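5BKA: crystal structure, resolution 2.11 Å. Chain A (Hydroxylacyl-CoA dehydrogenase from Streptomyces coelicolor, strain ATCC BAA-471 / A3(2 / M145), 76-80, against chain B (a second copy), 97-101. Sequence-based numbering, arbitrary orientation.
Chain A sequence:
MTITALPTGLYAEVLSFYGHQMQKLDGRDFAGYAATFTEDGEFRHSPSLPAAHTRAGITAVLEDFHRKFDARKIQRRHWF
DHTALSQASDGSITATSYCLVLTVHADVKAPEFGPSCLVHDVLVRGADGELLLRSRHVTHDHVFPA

Chain A, residues 76-80: RRHWF
Chain B, residues 97-101: SYCLV

Both stretches are β-strands that belong to longer strands in their chains, and they cross almost at right angles: their N-to-C directions differ by 94° (signed crossing angle -94°), with the axes 9.3 Å apart at closest approach. Arg77(A) and Tyr98(B) mark the register, their CA atoms lying 8.1 Å apart. At this separation no backbone hydrogen bonds join the strands, and side chains fill the gap, burying 295 Å² in total. The backbone is extended throughout. Phi/psi run -98/151, -138/127, -106/96, -80/140 and -114/157 from Arg76(A) to Phe80(A), and -134/151, -75/148, -140/139, -131/122 and -90/131 from Ser97(B) to Val101(B). The CA-to-CB bonds of Arg77(A), Tyr98(B) and Leu100(B) point toward the partner strand, that of Trp79(A) points sideways, and those of His78(A) and Cys99(B) point away.

The polar contribution is slight. Arg77(A) NH1 donates a weak hydrogen bond to Tyr98(B) OH, 3.5 Å away with an N-H...O angle of 147°. The same nitrogen, Arg77(A) NH1, approaches Tyr98(B) CE1 to 3.4 Å. Arg77(A) NE and NH2 and Tyr98(B) OH are also hydrogen-bonded elsewhere in the structure.

The tyrosine ring also receives the aliphatic part of the arginine. With chi1 -60° (m), chi2 -73° (m), chi3 175° (t) and chi4 -155°, Arg77(A) lays its CD over one ring face, 3.6 Å from the Tyr98(B) ring centroid and 14° off the normal. This is a CH-pi contact, in which a methylene next to the charged group meets the pi cloud. Tyr98(B) presents that face with chi1 -64° (m) and chi2 -10°.

Aromatic and apolar packing involves Trp79(A), whose chi1 of -80° (m) and chi2 of 49° bring the end of its indole nearer to chain B. Its five-membered ring pairs obliquely with the Tyr98(B) ring, the centroids 5.5 Å apart and the planes inclined at 34°; Trp79(A) CD1 lies 3.8 Å from Tyr98(B) CD2. Farther along the indole, Trp79(A) CZ2 packs 3.5 Å from Leu100(B) CB, while the leucine adopts chi1 176° (t) and chi2 63° (p). Between these side chains the indole edge meets backbone, with Trp79(A) CZ2 3.8 Å from Cys99(B) C.

Arg76(A) (chi1 -53°, m), Phe80(A) (-83°, m), Ser97(B) (-52°, m) and Val101(B) (-180°, t) lie beyond reach of the opposing stretch.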

ATOM      1  N   ARG A  76      -7.322   4.403  15.582  1.00 28.08           N
ATOM      2  CA  ARG A  76      -6.266   4.914  14.723  1.00 26.96           C
ATOM      3  C   ARG A  76      -5.664   3.793  13.887  1.00 26.30           C
ATOM      4  O   ARG A  76      -5.651   2.628  14.292  1.00 25.24           O
ATOM      5  CB  ARG A  76      -5.170   5.590  15.550  1.00 33.48           C
ATOM      6  CG  ARG A  76      -5.681   6.661  16.498  1.00 36.29           C
ATOM      7  CD  ARG A  76      -4.599   7.681  16.813  1.00 39.64           C
ATOM      8  NE  ARG A  76      -4.757   8.902  16.032  1.00 41.07           N
ATOM      9  CZ  ARG A  76      -3.784   9.780  15.809  1.00 46.86           C
ATOM     10  NH1 ARG A  76      -2.573   9.575  16.309  1.00 44.52           N
ATOM     11  NH2 ARG A  76      -4.022  10.865  15.085  1.00 50.90           N
ATOM     12  N   ARG A  77      -5.173   4.163  12.705  1.00 23.75           N
ATOM     13  CA  ARG A  77      -4.477   3.246  11.811  1.00 26.18           C
ATOM     14  C   ARG A  77      -3.271   3.964  11.230  1.00 27.32           C
ATOM     15  O   ARG A  77      -3.409   5.056  10.671  1.00 24.65           O
ATOM     16  CB  ARG A  77      -5.389   2.752  10.678  1.00 20.68           C
ATOM     17  CG  ARG A  77      -6.628   2.000  11.140  1.00 22.30           C
ATOM     18  CD  ARG A  77      -6.285   0.611  11.650  1.00 21.03           C
ATOM     19  NE  ARG A  77      -7.457  -0.060  12.205  1.00 21.65           N
ATOM     20  CZ  ARG A  77      -7.408  -1.027  13.115  1.00 24.07           C
ATOM     21  NH1 ARG A  77      -6.240  -1.447  13.583  1.00 23.69           N
ATOM     22  NH2 ARG A  77      -8.532  -1.572  13.560  1.00 24.23           N
ATOM     23  N   HIS A  78      -2.098   3.349  11.354  1.00 22.72           N
ATOM     24  CA  HIS A  78      -0.848   3.908  10.842  1.00 23.19           C
ATOM     25  C   HIS A  78      -0.453   3.134   9.590  1.00 21.90           C
ATOM     26  O   HIS A  78       0.177   2.076   9.677  1.00 25.20           O
ATOM     27  CB  HIS A  78       0.255   3.834  11.892  1.00 24.83           C
ATOM     28  CG  HIS A  78       0.073   4.773  13.043  1.00 26.70           C
ATOM     29  ND1 HIS A  78      -0.904   4.600  13.998  1.00 27.29           N
ATOM     30  CD2 HIS A  78       0.759   5.884  13.402  1.00 28.47           C
ATOM     31  CE1 HIS A  78      -0.820   5.570  14.892  1.00 29.35           C
ATOM     32  NE2 HIS A  78       0.180   6.363  14.552  1.00 30.08           N
ATOM     33  N   TRP A  79      -0.809   3.673   8.427  1.00 21.28           N
ATOM     34  CA  TRP A  79      -0.473   3.045   7.157  1.00 20.51           C
ATOM     35  C   TRP A  79       0.966   3.354   6.770  1.00 21.60           C
ATOM     36  O   TRP A  79       1.443   4.473   6.960  1.00 22.87           O
ATOM     37  CB  TRP A  79      -1.423   3.532   6.062  1.00 19.92           C
ATOM     38  CG  TRP A  79      -2.751   2.848   6.079  1.00 20.79           C
ATOM     39  CD1 TRP A  79      -3.564   2.662   7.161  1.00 18.68           C
ATOM     40  CD2 TRP A  79      -3.418   2.246   4.966  1.00 17.97           C
ATOM     41  NE1 TRP A  79      -4.700   1.986   6.787  1.00 18.59           N
ATOM     42  CE2 TRP A  79      -4.634   1.716   5.445  1.00 22.44           C
ATOM     43  CE3 TRP A  79      -3.109   2.107   3.610  1.00 18.07           C
ATOM     44  CZ2 TRP A  79      -5.538   1.054   4.616  1.00 20.88           C
ATOM     45  CZ3 TRP A  79      -4.007   1.445   2.787  1.00 20.81           C
ATOM     46  CH2 TRP A  79      -5.208   0.929   3.293  1.00 19.01           C
ATOM     47  N   PHE A  80       1.659   2.353   6.232  1.00 21.39           N
ATOM     48  CA  PHE A  80       3.009   2.507   5.706  1.00 24.63           C
ATOM     49  C   PHE A  80       3.000   2.299   4.195  1.00 22.51           C
ATOM     50  O   PHE A  80       2.109   1.647   3.647  1.00 21.41           O
ATOM     51  CB  PHE A  80       3.981   1.505   6.345  1.00 23.01           C
ATOM     52  CG  PHE A  80       4.533   1.938   7.679  1.00 24.13           C
ATOM     53  CD1 PHE A  80       3.865   2.861   8.466  1.00 24.38           C
ATOM     54  CD2 PHE A  80       5.721   1.400   8.151  1.00 25.24           C
ATOM     55  CE1 PHE A  80       4.376   3.244   9.695  1.00 30.38           C
ATOM     56  CE2 PHE A  80       6.237   1.779   9.375  1.00 32.12           C
ATOM     57  CZ  PHE A  80       5.563   2.702  10.148  1.00 34.81           C
TER
ATOM     58  N   SER B  97      -5.324  -7.762   7.550  1.00 26.80           N
ATOM     59  CA  SER B  97      -4.849  -6.597   6.819  1.00 28.43           C
ATOM     60  C   SER B  97      -5.754  -5.405   7.086  1.00 25.06           C
ATOM     61  O   SER B  97      -6.947  -5.558   7.364  1.00 25.01           O
ATOM     62  CB  SER B  97      -4.789  -6.861   5.306  1.00 25.15           C
ATOM     63  OG  SER B  97      -4.060  -8.040   5.023  1.00 26.13           O
ATOM     64  N   TYR B  98      -5.169  -4.215   7.005  1.00 23.78           N
ATOM     65  CA  TYR B  98      -5.955  -2.997   6.927  1.00 22.99           C
ATOM     66  C   TYR B  98      -6.532  -2.867   5.526  1.00 22.48           C
ATOM     67  O   TYR B  98      -5.916  -3.282   4.541  1.00 22.44           O
ATOM     68  CB  TYR B  98      -5.103  -1.764   7.239  1.00 22.41           C
ATOM     69  CG  TYR B  98      -4.536  -1.689   8.641  1.00 23.10           C
ATOM     70  CD1 TYR B  98      -4.938  -2.573   9.632  1.00 24.20           C
ATOM     71  CD2 TYR B  98      -3.592  -0.725   8.967  1.00 22.91           C
ATOM     72  CE1 TYR B  98      -4.413  -2.496  10.912  1.00 25.14           C
ATOM     73  CE2 TYR B  98      -3.063  -0.641  10.236  1.00 23.82           C
ATOM     74  CZ  TYR B  98      -3.476  -1.527  11.206  1.00 24.95           C
ATOM     75  OH  TYR B  98      -2.945  -1.437  12.470  1.00 26.13           O
ATOM     76  N   CYS B  99      -7.717  -2.276   5.437  1.00 22.32           N
ATOM     77  CA  CYS B  99      -8.291  -1.955   4.140  1.00 22.03           C
ATOM     78  C   CYS B  99      -8.972  -0.598   4.210  1.00 21.59           C
ATOM     79  O   CYS B  99      -9.647  -0.278   5.191  1.00 24.47           O
ATOM     80  CB  CYS B  99      -9.295  -3.024   3.679  1.00 22.89           C
ATOM     81  SG  CYS B  99     -10.235  -2.588   2.186  1.00 23.39           S
ATOM     82  N   LEU B 100      -8.801   0.189   3.152  1.00 21.13           N
ATOM     83  CA  LEU B 100      -9.409   1.508   3.035  1.00 20.88           C
ATOM     84  C   LEU B 100     -10.077   1.588   1.672  1.00 21.23           C
ATOM     85  O   LEU B 100      -9.416   1.407   0.642  1.00 21.19           O
ATOM     86  CB  LEU B 100      -8.375   2.628   3.200  1.00 20.23           C
ATOM     87  CG  LEU B 100      -8.877   4.067   3.014  1.00 24.11           C
ATOM     88  CD1 LEU B 100      -9.922   4.435   4.062  1.00 20.46           C
ATOM     89  CD2 LEU B 100      -7.719   5.056   3.045  1.00 19.64           C
ATOM     90  N   VAL B 101     -11.375   1.851   1.667  1.00 21.79           N
ATOM     91  CA  VAL B 101     -12.149   1.900   0.434  1.00 22.48           C
ATOM     92  C   VAL B 101     -12.132   3.322  -0.103  1.00 22.31           C
ATOM     93  O   VAL B 101     -12.389   4.283   0.634  1.00 25.69           O
ATOM     94  CB  VAL B 101     -13.588   1.412   0.669  1.00 23.54           C
ATOM     95  CG1 VAL B 101     -14.381   1.457  -0.628  1.00 24.55           C
ATOM     96  CG2 VAL B 101     -13.579   0.006   1.249  1.00 23.89           C
TER